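Local coordinates for protein carboxypeptidase A (Helicoverpa armigera, PDB 1JQG) that probably acts as a zinc-dependent metallocarboxypeptidase, removing residues from the C-terminal end of peptides, and is seen here as its pro-protein, at residues A[100-105]-A[119-124]; A[174-179]-A[189-194]; A[184-189]-A[399-404]; A[345-350]-A[384-389]. One frame throughout, in Å; residues are numbered along the deposited sequence.

Interaction 1. Residues A[100-105]-A[119-124]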
# COMPACT_ATOMS: atom_id res chain seq x y z
N GLN A 100 -18.96 -8.14 9.99
CA GLN A 100 -19.95 -9.19 9.79
C GLN A 100 -19.59 -10.07 8.62
O GLN A 100 -19.58 -11.28 8.74
CB GLN A 100 -21.32 -8.54 9.57
CG GLN A 100 -22.48 -9.52 9.53
CD GLN A 100 -23.82 -8.80 9.40
OE1 GLN A 100 -24.54 -9.10 8.45
NE2 GLN A 100 -24.13 -7.88 10.32
N LEU A 101 -19.18 -9.49 7.51
CA LEU A 101 -18.77 -10.18 6.30
C LEU A 101 -17.45 -10.94 6.40
O LEU A 101 -17.33 -12.04 5.86
CB LEU A 101 -18.68 -9.18 5.15
CG LEU A 101 -19.82 -9.23 4.12
CD1 LEU A 101 -21.18 -9.33 4.79
CD2 LEU A 101 -19.73 -8.00 3.23
N LEU A 102 -16.49 -10.38 7.15
CA LEU A 102 -15.22 -11.03 7.37
C LEU A 102 -15.30 -12.13 8.43
O LEU A 102 -14.69 -13.18 8.31
CB LEU A 102 -14.22 -9.94 7.75
CG LEU A 102 -13.84 -8.99 6.60
CD1 LEU A 102 -12.63 -8.13 6.99
CD2 LEU A 102 -13.55 -9.71 5.29
N ALA A 103 -16.17 -11.96 9.42
CA ALA A 103 -16.38 -12.90 10.49
C ALA A 103 -17.00 -14.18 9.97
O ALA A 103 -16.61 -15.28 10.34
CB ALA A 103 -17.22 -12.30 11.61
N ALA A 104 -17.93 -14.06 9.04
CA ALA A 104 -18.59 -15.21 8.45
C ALA A 104 -17.65 -15.96 7.52
O ALA A 104 -17.68 -17.18 7.37
CB ALA A 104 -19.88 -14.81 7.77
N ALA A 105 -16.75 -15.21 6.86
CA ALA A 105 -15.79 -15.82 5.94
C ALA A 105 -14.75 -16.61 6.72
O ALA A 105 -14.18 -17.60 6.29
CB ALA A 105 -15.13 -14.79 5.04
N ASP A 119 -9.83 -16.87 1.12
CA ASP A 119 -11.24 -16.60 1.39
C ASP A 119 -11.46 -15.83 2.70
O ASP A 119 -12.58 -15.69 3.23
CB ASP A 119 -12.02 -17.91 1.41
CG ASP A 119 -11.54 -18.85 2.51
OD1 ASP A 119 -12.29 -19.79 2.79
OD2 ASP A 119 -10.45 -18.66 3.09
N LYS A 120 -10.36 -15.29 3.26
CA LYS A 120 -10.48 -14.44 4.44
C LYS A 120 -9.25 -13.58 4.66
O LYS A 120 -8.25 -13.81 4.00
CB LYS A 120 -10.76 -15.28 5.69
CG LYS A 120 -9.57 -16.14 6.16
CD LYS A 120 -9.90 -16.73 7.52
CE LYS A 120 -8.67 -17.33 8.18
NZ LYS A 120 -7.98 -16.25 8.98
N ILE A 121 -9.32 -12.62 5.56
CA ILE A 121 -8.22 -11.72 5.86
C ILE A 121 -7.46 -12.37 7.03
O ILE A 121 -8.05 -12.80 8.02
CB ILE A 121 -8.69 -10.30 6.24
CG1 ILE A 121 -9.43 -9.60 5.08
CG2 ILE A 121 -7.60 -9.35 6.67
CD1 ILE A 121 -8.63 -9.53 3.81
N HIS A 122 -6.14 -12.39 6.91
CA HIS A 122 -5.29 -12.99 7.93
C HIS A 122 -4.59 -11.94 8.78
O HIS A 122 -4.08 -10.93 8.29
CB HIS A 122 -4.22 -13.89 7.24
CG HIS A 122 -4.84 -14.90 6.32
ND1 HIS A 122 -5.44 -16.08 6.75
CD2 HIS A 122 -4.96 -14.88 4.97
CE1 HIS A 122 -5.89 -16.74 5.69
NE2 HIS A 122 -5.61 -16.04 4.59
N SER A 123 -4.50 -12.18 10.07
CA SER A 123 -3.88 -11.26 11.00
C SER A 123 -2.36 -11.33 10.94
O SER A 123 -1.77 -12.19 10.26
CB SER A 123 -4.34 -11.56 12.44
OG SER A 123 -3.89 -12.84 12.83
N TYR A 124 -1.70 -10.42 11.68
CA TYR A 124 -0.25 -10.35 11.67
C TYR A 124 0.31 -11.67 12.20
O TYR A 124 1.28 -12.21 11.65
CB TYR A 124 0.22 -9.15 12.53
CG TYR A 124 1.63 -9.36 13.11
CD1 TYR A 124 2.76 -9.27 12.30
CD2 TYR A 124 1.79 -9.70 14.45
CE1 TYR A 124 4.02 -9.51 12.81
CE2 TYR A 124 3.05 -9.91 14.97
CZ TYR A 124 4.17 -9.82 14.15
OH TYR A 124 5.42 -10.06 14.66
O HOH W 1 -11.84 -12.91 7.30

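Interaction 2. Residues A[174-179]-A[189-194]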
# COMPACT_ATOMS: atom_id res chain seq x y z
N VAL A 174 13.88 -9.06 -7.36
CA VAL A 174 12.60 -8.38 -7.38
C VAL A 174 12.04 -8.25 -5.95
O VAL A 174 11.79 -9.27 -5.29
CB VAL A 174 11.59 -9.13 -8.27
CG1 VAL A 174 10.20 -8.49 -8.19
CG2 VAL A 174 12.12 -9.19 -9.69
N MET A 175 11.97 -7.02 -5.45
CA MET A 175 11.47 -6.83 -4.09
C MET A 175 9.99 -6.48 -4.16
O MET A 175 9.56 -5.70 -5.00
CB MET A 175 12.28 -5.79 -3.30
CG MET A 175 12.03 -5.87 -1.81
SD MET A 175 12.98 -4.72 -0.86
CE MET A 175 11.94 -4.56 0.60
N MET A 176 9.23 -6.98 -3.21
CA MET A 176 7.79 -6.67 -3.12
C MET A 176 7.35 -6.50 -1.67
O MET A 176 7.86 -7.17 -0.77
CB MET A 176 7.11 -7.84 -3.79
CG MET A 176 5.61 -7.82 -3.86
SD MET A 176 5.07 -9.51 -4.26
CE MET A 176 6.15 -9.88 -5.60
N GLN A 177 6.50 -5.52 -1.42
CA GLN A 177 6.03 -5.28 -0.05
C GLN A 177 4.60 -4.78 0.01
O GLN A 177 4.11 -4.18 -0.91
CB GLN A 177 6.87 -4.26 0.72
CG GLN A 177 6.97 -2.90 0.03
CD GLN A 177 7.83 -1.92 0.81
OE1 GLN A 177 8.98 -2.27 1.07
NE2 GLN A 177 7.27 -0.75 1.15
N SER A 178 3.95 -4.95 1.14
CA SER A 178 2.59 -4.53 1.35
C SER A 178 2.33 -4.15 2.80
O SER A 178 3.18 -4.36 3.64
CB SER A 178 1.57 -5.61 0.87
OG SER A 178 1.64 -6.81 1.61
N LEU A 179 1.18 -3.52 3.03
CA LEU A 179 0.76 -3.12 4.36
C LEU A 179 1.62 -2.06 5.02
O LEU A 179 1.62 -1.90 6.22
CB LEU A 179 0.58 -4.34 5.26
CG LEU A 179 -0.67 -5.21 5.00
CD1 LEU A 179 -0.80 -6.35 6.01
CD2 LEU A 179 -1.98 -4.45 4.97
N PRO A 189 -3.37 -9.88 0.57
CA PRO A 189 -3.70 -10.95 -0.35
C PRO A 189 -2.83 -10.96 -1.59
O PRO A 189 -2.55 -11.98 -2.25
CB PRO A 189 -5.18 -10.69 -0.66
CG PRO A 189 -5.70 -10.00 0.56
CD PRO A 189 -4.57 -9.09 0.97
N ALA A 190 -2.56 -9.76 -2.15
CA ALA A 190 -1.76 -9.65 -3.37
C ALA A 190 -0.35 -10.19 -3.19
O ALA A 190 0.18 -10.99 -3.96
CB ALA A 190 -1.67 -8.20 -3.78
N THR A 191 0.31 -9.82 -2.09
CA THR A 191 1.66 -10.27 -1.78
C THR A 191 1.68 -11.71 -1.33
O THR A 191 2.65 -12.47 -1.40
CB THR A 191 2.26 -9.32 -0.70
OG1 THR A 191 3.67 -9.18 -0.77
CG2 THR A 191 1.81 -9.73 0.69
N LEU A 192 0.57 -12.20 -0.79
CA LEU A 192 0.43 -13.56 -0.32
C LEU A 192 0.23 -14.51 -1.49
O LEU A 192 0.51 -15.72 -1.52
CB LEU A 192 -0.77 -13.62 0.66
CG LEU A 192 -0.49 -13.90 2.15
CD1 LEU A 192 0.75 -13.20 2.62
CD2 LEU A 192 -1.70 -13.51 2.96
N TYR A 193 -0.37 -13.99 -2.57
CA TYR A 193 -0.63 -14.80 -3.75
C TYR A 193 0.69 -15.05 -4.45
O TYR A 193 0.92 -16.16 -4.94
CB TYR A 193 -1.64 -14.11 -4.67
CG TYR A 193 -2.25 -14.99 -5.72
CD1 TYR A 193 -3.42 -15.70 -5.45
CD2 TYR A 193 -1.68 -15.14 -6.97
CE1 TYR A 193 -4.00 -16.53 -6.41
CE2 TYR A 193 -2.25 -15.95 -7.92
CZ TYR A 193 -3.39 -16.65 -7.64
OH TYR A 193 -3.92 -17.45 -8.62
N ALA A 194 1.54 -14.02 -4.45
CA ALA A 194 2.88 -14.13 -5.04
C ALA A 194 3.73 -15.23 -4.40
O ALA A 194 4.55 -15.93 -5.02
CB ALA A 194 3.59 -12.80 -4.98

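Interaction 3. Residues A[184-189]-A[399-404]. With ZN (zinc ion), chain B.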
# COMPACT_ATOMS: atom_id res chain seq x y z
N GLU A 184 -4.83 -0.47 4.50
CA GLU A 184 -5.02 -1.02 3.16
C GLU A 184 -4.94 -2.54 3.13
O GLU A 184 -3.95 -3.11 2.65
CB GLU A 184 -4.00 -0.41 2.21
CG GLU A 184 -4.03 1.08 2.22
CD GLU A 184 -2.84 1.68 1.52
OE1 GLU A 184 -2.99 2.93 1.53
OE2 GLU A 184 -1.97 0.94 1.09
N TRP A 185 -5.97 -3.20 3.68
CA TRP A 185 -6.00 -4.63 3.89
C TRP A 185 -5.95 -5.47 2.65
O TRP A 185 -5.31 -6.51 2.60
CB TRP A 185 -7.26 -5.04 4.69
CG TRP A 185 -7.19 -4.66 6.14
CD1 TRP A 185 -6.26 -3.88 6.77
CD2 TRP A 185 -8.13 -5.05 7.16
NE1 TRP A 185 -6.57 -3.77 8.11
CE2 TRP A 185 -7.71 -4.46 8.37
CE3 TRP A 185 -9.30 -5.83 7.15
CZ2 TRP A 185 -8.41 -4.65 9.55
CZ3 TRP A 185 -9.99 -6.01 8.35
CH2 TRP A 185 -9.54 -5.42 9.52
N VAL A 186 -6.49 -4.99 1.55
CA VAL A 186 -6.48 -5.69 0.28
C VAL A 186 -5.08 -5.86 -0.31
O VAL A 186 -4.91 -6.61 -1.27
CB VAL A 186 -7.45 -5.01 -0.71
CG1 VAL A 186 -6.94 -3.70 -1.32
CG2 VAL A 186 -7.83 -5.99 -1.82
N THR A 187 -4.04 -5.22 0.25
CA THR A 187 -2.69 -5.34 -0.24
C THR A 187 -2.02 -6.65 0.16
O THR A 187 -1.11 -7.13 -0.58
CB THR A 187 -1.78 -4.18 0.17
OG1 THR A 187 -1.62 -4.12 1.59
CG2 THR A 187 -2.37 -2.88 -0.37
N LEU A 188 -2.41 -7.21 1.30
CA LEU A 188 -1.83 -8.44 1.83
C LEU A 188 -2.12 -9.66 0.99
O LEU A 188 -1.23 -10.38 0.50
CB LEU A 188 -2.26 -8.67 3.29
CG LEU A 188 -1.66 -9.93 3.97
CD1 LEU A 188 -0.13 -9.94 4.06
CD2 LEU A 188 -2.18 -10.17 5.38
N PRO A 189 -3.37 -9.88 0.57
CA PRO A 189 -3.70 -10.95 -0.35
C PRO A 189 -2.83 -10.96 -1.59
O PRO A 189 -2.55 -11.98 -2.25
CB PRO A 189 -5.18 -10.69 -0.66
CG PRO A 189 -5.70 -10.00 0.56
CD PRO A 189 -4.57 -9.09 0.97
N PRO A 399 -15.00 -10.22 1.10
CA PRO A 399 -14.38 -11.53 0.98
C PRO A 399 -14.49 -12.20 -0.37
O PRO A 399 -13.73 -13.10 -0.64
CB PRO A 399 -15.05 -12.32 2.12
CG PRO A 399 -16.36 -11.66 2.33
CD PRO A 399 -16.00 -10.19 2.19
N ASP A 400 -15.31 -11.73 -1.30
CA ASP A 400 -15.48 -12.26 -2.63
C ASP A 400 -14.42 -11.75 -3.58
O ASP A 400 -14.16 -12.39 -4.61
CB ASP A 400 -16.86 -11.90 -3.20
CG ASP A 400 -18.01 -12.62 -2.54
OD1 ASP A 400 -17.85 -13.62 -1.79
OD2 ASP A 400 -19.14 -12.14 -2.81
N PHE A 401 -13.74 -10.68 -3.23
CA PHE A 401 -12.69 -10.09 -4.09
C PHE A 401 -11.30 -10.51 -3.65
O PHE A 401 -10.32 -10.22 -4.32
CB PHE A 401 -12.86 -8.57 -4.11
CG PHE A 401 -11.94 -7.83 -5.02
CD1 PHE A 401 -11.03 -6.88 -4.55
CD2 PHE A 401 -12.01 -8.05 -6.39
CE1 PHE A 401 -10.22 -6.18 -5.42
CE2 PHE A 401 -11.18 -7.35 -7.25
CZ PHE A 401 -10.28 -6.42 -6.78
N ILE A 402 -11.17 -11.19 -2.52
CA ILE A 402 -9.88 -11.55 -1.94
C ILE A 402 -8.97 -12.33 -2.87
O ILE A 402 -7.80 -11.94 -3.05
CB ILE A 402 -10.03 -12.29 -0.62
CG1 ILE A 402 -10.85 -11.50 0.39
CG2 ILE A 402 -8.62 -12.65 -0.13
CD1 ILE A 402 -10.80 -11.99 1.82
N GLU A 403 -9.45 -13.44 -3.42
CA GLU A 403 -8.68 -14.21 -4.38
C GLU A 403 -8.42 -13.47 -5.68
O GLU A 403 -7.36 -13.59 -6.29
CB GLU A 403 -9.38 -15.56 -4.65
CG GLU A 403 -8.54 -16.49 -5.51
CD GLU A 403 -9.12 -17.89 -5.63
OE1 GLU A 403 -8.68 -18.86 -4.99
OE2 GLU A 403 -10.07 -18.04 -6.42
N GLN A 404 -9.42 -12.75 -6.20
CA GLN A 404 -9.32 -12.05 -7.48
C GLN A 404 -8.30 -10.93 -7.36
O GLN A 404 -7.57 -10.69 -8.31
CB GLN A 404 -10.67 -11.48 -7.90
CG GLN A 404 -10.63 -10.56 -9.12
CD GLN A 404 -10.09 -11.19 -10.37
OE1 GLN A 404 -10.07 -12.41 -10.60
NE2 GLN A 404 -9.59 -10.39 -11.31
ZN ZN B . -1.06 3.94 0.96
O HOH W 2 -1.50 5.85 -0.50

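Interaction 4. Residues A[345-350]-A[384-389]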
# COMPACT_ATOMS: atom_id res chain seq x y z
N SER A 345 -15.54 -7.10 -14.56
CA SER A 345 -16.30 -6.20 -15.41
C SER A 345 -16.75 -4.97 -14.64
O SER A 345 -16.79 -3.87 -15.17
CB SER A 345 -17.49 -6.93 -16.03
OG SER A 345 -18.56 -7.19 -15.14
N SER A 346 -17.04 -5.11 -13.36
CA SER A 346 -17.45 -4.03 -12.49
C SER A 346 -16.35 -3.00 -12.26
O SER A 346 -16.59 -1.83 -11.99
CB SER A 346 -17.85 -4.59 -11.11
OG SER A 346 -18.61 -3.61 -10.40
N ASN A 347 -15.09 -3.43 -12.26
CA ASN A 347 -13.94 -2.59 -12.01
C ASN A 347 -13.40 -1.88 -13.24
O ASN A 347 -13.63 -2.28 -14.38
CB ASN A 347 -12.82 -3.42 -11.39
CG ASN A 347 -13.21 -3.99 -10.03
OD1 ASN A 347 -13.99 -3.33 -9.36
ND2 ASN A 347 -12.68 -5.15 -9.69
N LYS A 348 -12.69 -0.78 -13.01
CA LYS A 348 -12.15 0.04 -14.09
C LYS A 348 -10.71 -0.26 -14.49
O LYS A 348 -10.07 -1.10 -13.87
CB LYS A 348 -12.23 1.54 -13.73
CG LYS A 348 -11.37 1.93 -12.54
CD LYS A 348 -11.72 3.35 -12.08
CE LYS A 348 -10.86 3.77 -10.91
NZ LYS A 348 -11.26 5.11 -10.38
N ASP A 349 -10.31 0.29 -15.65
CA ASP A 349 -8.96 -0.01 -16.18
C ASP A 349 -7.86 0.71 -15.41
O ASP A 349 -8.08 1.76 -14.81
CB ASP A 349 -8.87 0.38 -17.64
CG ASP A 349 -9.71 -0.47 -18.57
OD1 ASP A 349 -10.37 0.14 -19.44
OD2 ASP A 349 -9.70 -1.71 -18.42
N TYR A 350 -6.67 0.14 -15.43
CA TYR A 350 -5.54 0.73 -14.71
C TYR A 350 -5.00 1.99 -15.35
O TYR A 350 -4.83 2.03 -16.56
CB TYR A 350 -4.42 -0.31 -14.53
CG TYR A 350 -4.38 -0.93 -13.15
CD1 TYR A 350 -5.32 -1.85 -12.73
CD2 TYR A 350 -3.36 -0.56 -12.29
CE1 TYR A 350 -5.25 -2.42 -11.45
CE2 TYR A 350 -3.29 -1.12 -11.01
CZ TYR A 350 -4.23 -2.04 -10.61
OH TYR A 350 -4.14 -2.57 -9.36
N PRO A 384 -7.33 -1.90 -6.84
CA PRO A 384 -8.68 -1.47 -7.11
C PRO A 384 -9.48 -1.41 -5.83
O PRO A 384 -9.40 -2.26 -4.92
CB PRO A 384 -9.23 -2.54 -8.07
CG PRO A 384 -8.03 -3.13 -8.74
CD PRO A 384 -7.00 -3.13 -7.66
N ALA A 385 -10.37 -0.43 -5.73
CA ALA A 385 -11.35 -0.35 -4.68
C ALA A 385 -12.56 -1.16 -5.15
O ALA A 385 -13.28 -0.69 -6.02
CB ALA A 385 -11.77 1.10 -4.49
N TYR A 386 -12.79 -2.35 -4.63
CA TYR A 386 -13.94 -3.15 -4.97
C TYR A 386 -15.25 -2.66 -4.36
O TYR A 386 -15.41 -2.51 -3.16
CB TYR A 386 -13.69 -4.61 -4.60
CG TYR A 386 -14.84 -5.53 -4.96
CD1 TYR A 386 -15.73 -6.06 -4.04
CD2 TYR A 386 -15.02 -5.85 -6.30
CE1 TYR A 386 -16.75 -6.90 -4.43
CE2 TYR A 386 -16.05 -6.70 -6.70
CZ TYR A 386 -16.91 -7.21 -5.76
OH TYR A 386 -17.94 -8.05 -6.11
N ARG A 387 -16.23 -2.47 -5.23
CA ARG A 387 -17.54 -1.97 -4.87
C ARG A 387 -18.55 -3.11 -4.70
O ARG A 387 -18.37 -4.21 -5.21
CB ARG A 387 -18.05 -0.96 -5.91
CG ARG A 387 -17.06 0.14 -6.22
CD ARG A 387 -17.50 0.98 -7.41
NE ARG A 387 -18.59 1.89 -7.06
CZ ARG A 387 -18.56 3.20 -7.26
NH1 ARG A 387 -17.49 3.77 -7.78
NH2 ARG A 387 -19.60 3.97 -6.93
N ASN A 388 -19.61 -2.85 -3.95
CA ASN A 388 -20.68 -3.82 -3.76
C ASN A 388 -22.02 -3.13 -3.52
O ASN A 388 -22.11 -1.93 -3.79
CB ASN A 388 -20.35 -4.77 -2.60
CG ASN A 388 -20.38 -4.08 -1.26
OD1 ASN A 388 -19.62 -3.18 -0.94
ND2 ASN A 388 -21.30 -4.49 -0.40
N SER A 389 -22.97 -3.85 -2.94
CA SER A 389 -24.31 -3.35 -2.69
C SER A 389 -24.27 -2.15 -1.76
O SER A 389 -25.01 -1.19 -1.97
CB SER A 389 -25.20 -4.45 -2.12
OG SER A 389 -25.39 -5.54 -2.99

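Interaction 1. Residues A[100-105]-A[119-124]
A105, on a turn of the helical segment 100-105, and K120, in the irregular chain of 119-124, bring their backbones within 5.7 Å of each other, CA to CA, as the loop runs past one side of the helix. The A105 methyl points toward the loop, and A105 CB lies 3.3 Å from the carbonyl oxygen D119 O. K120 CB approaches A105 CB at 4.4 Å. The lysine uses only the base of its chain here; the rest of the chain turns off toward E126, with which NZ forms a salt bridge. One turn earlier in the helix, L102 meets I121. With CG anti to its own carbonyl carbon (chi1 -70°), L102 carries both methyls up to I121 CG1: CD1 of L102 is 4.0 Å and its CD2 4.1 Å from I121 CG1. A water completes the join, donating to L102 O at 3.0 Å and accepting from I121 N at 3.1 Å, so the two main chains are linked through solvent rather than directly. The contact is a surface one, largely apolar and remote from the zinc. Helix 92-108, which follows strand 83-88 of the four-stranded antiparallel sheet, probably corresponds to the connecting helix of related procarboxypeptidases. This contact lays it beside the chain entering helix 124-137; L102 also touches W185, and I121 packs on Y224 of helix 221-228.

Interaction 2. Residues A[174-179]-A[189-194]
M176 sends its CG anti to the backbone N (chi1 180°) and bends at its last torsion (chi3 -48°), which carries the sulfur out from the strand to T191 and A194 of the helix. There M176 SD lies 3.7 Å from A194 CB, and 3.8 Å from T191 OG1; the terminal CE follows at 3.9 Å from the same alanine methyl. The M176 and T191 side chains lie antiparallel alongside each other, so the threonine hydroxyl sits next to the CG-SD bond of the thioether. Its other branch serves S178, whose OG comes to 3.1 Å from T191 CG2, a close packing contact. The serine hydroxyl finds its polar partner in P217 O, on the chain just beyond strand 212-216. Strand 173-178, helix 187-200 and the adjacent parallel strand 212-216 form a beta-alpha-beta crossover in the mixed eight-stranded sheet of the carboxypeptidase domain, and these side chains form part of its strand-helix interface. The two short segments run roughly antiparallel, at 143°, with axes 8.2 Å apart. Shortening M176 to an alanine would probably leave a gap beneath the A194 methyl and deprive the T191 hydroxyl of its thioether neighbour. Around this layer M176 also touches W213 and, on helix 402-421, I413, while A194 packs on W410 of that helix and T191 on I215.

Interaction 3. Residues A[184-189]-A[399-404]
E184 O is gripped twice by T187: OG1 donates to it at 2.8 Å, almost in line with the carbonyl (C=O...OG1 174°), and the T187 backbone N at 3.2 Å, closing a type I beta turn at the entrance to helix 187-200. The turn probably steadies the backbone from which the extended E184 side chain reaches the zinc ion. E184 OE1 binds the metal at 2.2 Å, whereas OE2 stands back and accepts from S307 N, a bond that would hold the carboxylate against rotation. H181, H306 and a water complete the metal's partners; with H181 three residues before E184, this is the HxxE motif of the M14 carboxypeptidases. V186, within the turn, and P189, two residues after it, meet segment 399-404 with apolar groups. The branch methyl I402 CG2 is held anti to the backbone N (chi1 -56° for CG1), and in this position it touches the P189 ring equally at two carbons, CB and CG, each 4.0 Å from it. The proline CB also lies 3.8 Å from I402 O. More loosely, V186 CG2 approaches the F401 ring obliquely, 4.3 Å from F401 CD1. F401 itself stacks on Y386. The contact thus sets the first turn of helix 187-200 against the start of helix 402-421, where V186 also touches A405, with S307 of strand 299-307 lying against V186 and T187; nearby, P399 packs on L102 and A105 of helix 92-108.

Interaction 4. Residues A[345-350]-A[384-389]
The loop that follows strand 377-383, whose E382 is the predicted proton donor/acceptor, here meets the loop leading into strand 351-354: P384 and Y386 of the first are faced by Y350 and N347 of the second. Y350 and P384 cross at about a right angle. P384 CG approaches the Y350 ring obliquely, 3.9 Å from Y350 CE1, and Y350 OH lies 3.4 Å from P384 CD, so that both the oxygen and the ring flank press on CG and CD of the pyrrolidine. Further along, N347 sets its amide beside Y386 CD2, approaching the ring obliquely. Its CG lies anti to the carbonyl carbon (chi1 -64°), which turns the amide toward the tyrosine; N347 OD1 is 4.1 Å and N347 ND2 4.2 Å from Y386 CD2, and the planes of amide and ring stand 82° apart. This is van der Waals packing, and F401 also touches N347. A serine in place of Y350 would probably open a gap beside P384 CG and CD and against A336 and I339, since the ring that fills it would be gone. R387 forms a salt bridge with D393, and D349 with K343. The Y350 side chain packs on A336 and I339 of helix 325-340, whose D340 accepts from the Y350 backbone N, so Y350 lies between P384 and that helix, at the point where its loop enters 351-354, the outermost strand of the mixed sheet, while P384 directly follows the interior strand 377-383.

How the interactions relate
Interaction 1 lies at the surface, a small apolar join completed by a water; interactions 2, 3 and 4 are buried. Interactions 2 and 3 share P189 and use helix 187-200, one packing the helix on its sheet with thioether and threonine groups, the other meeting helix 402-421 through apolar groups beside the zinc ligand. L179 N and T187 OG1 connect them by a probable hydrogen bond. Interaction 3 also touches interaction 1, through K120 on I402, and interaction 4, through F401 against P384 O. Interaction 4 alone involves two irregular loops, with aromatic and amide contacts, whereas interaction 1 lays helix 92-108, probably the connecting helix of the pro-region, beside the chain entering helix 124-137.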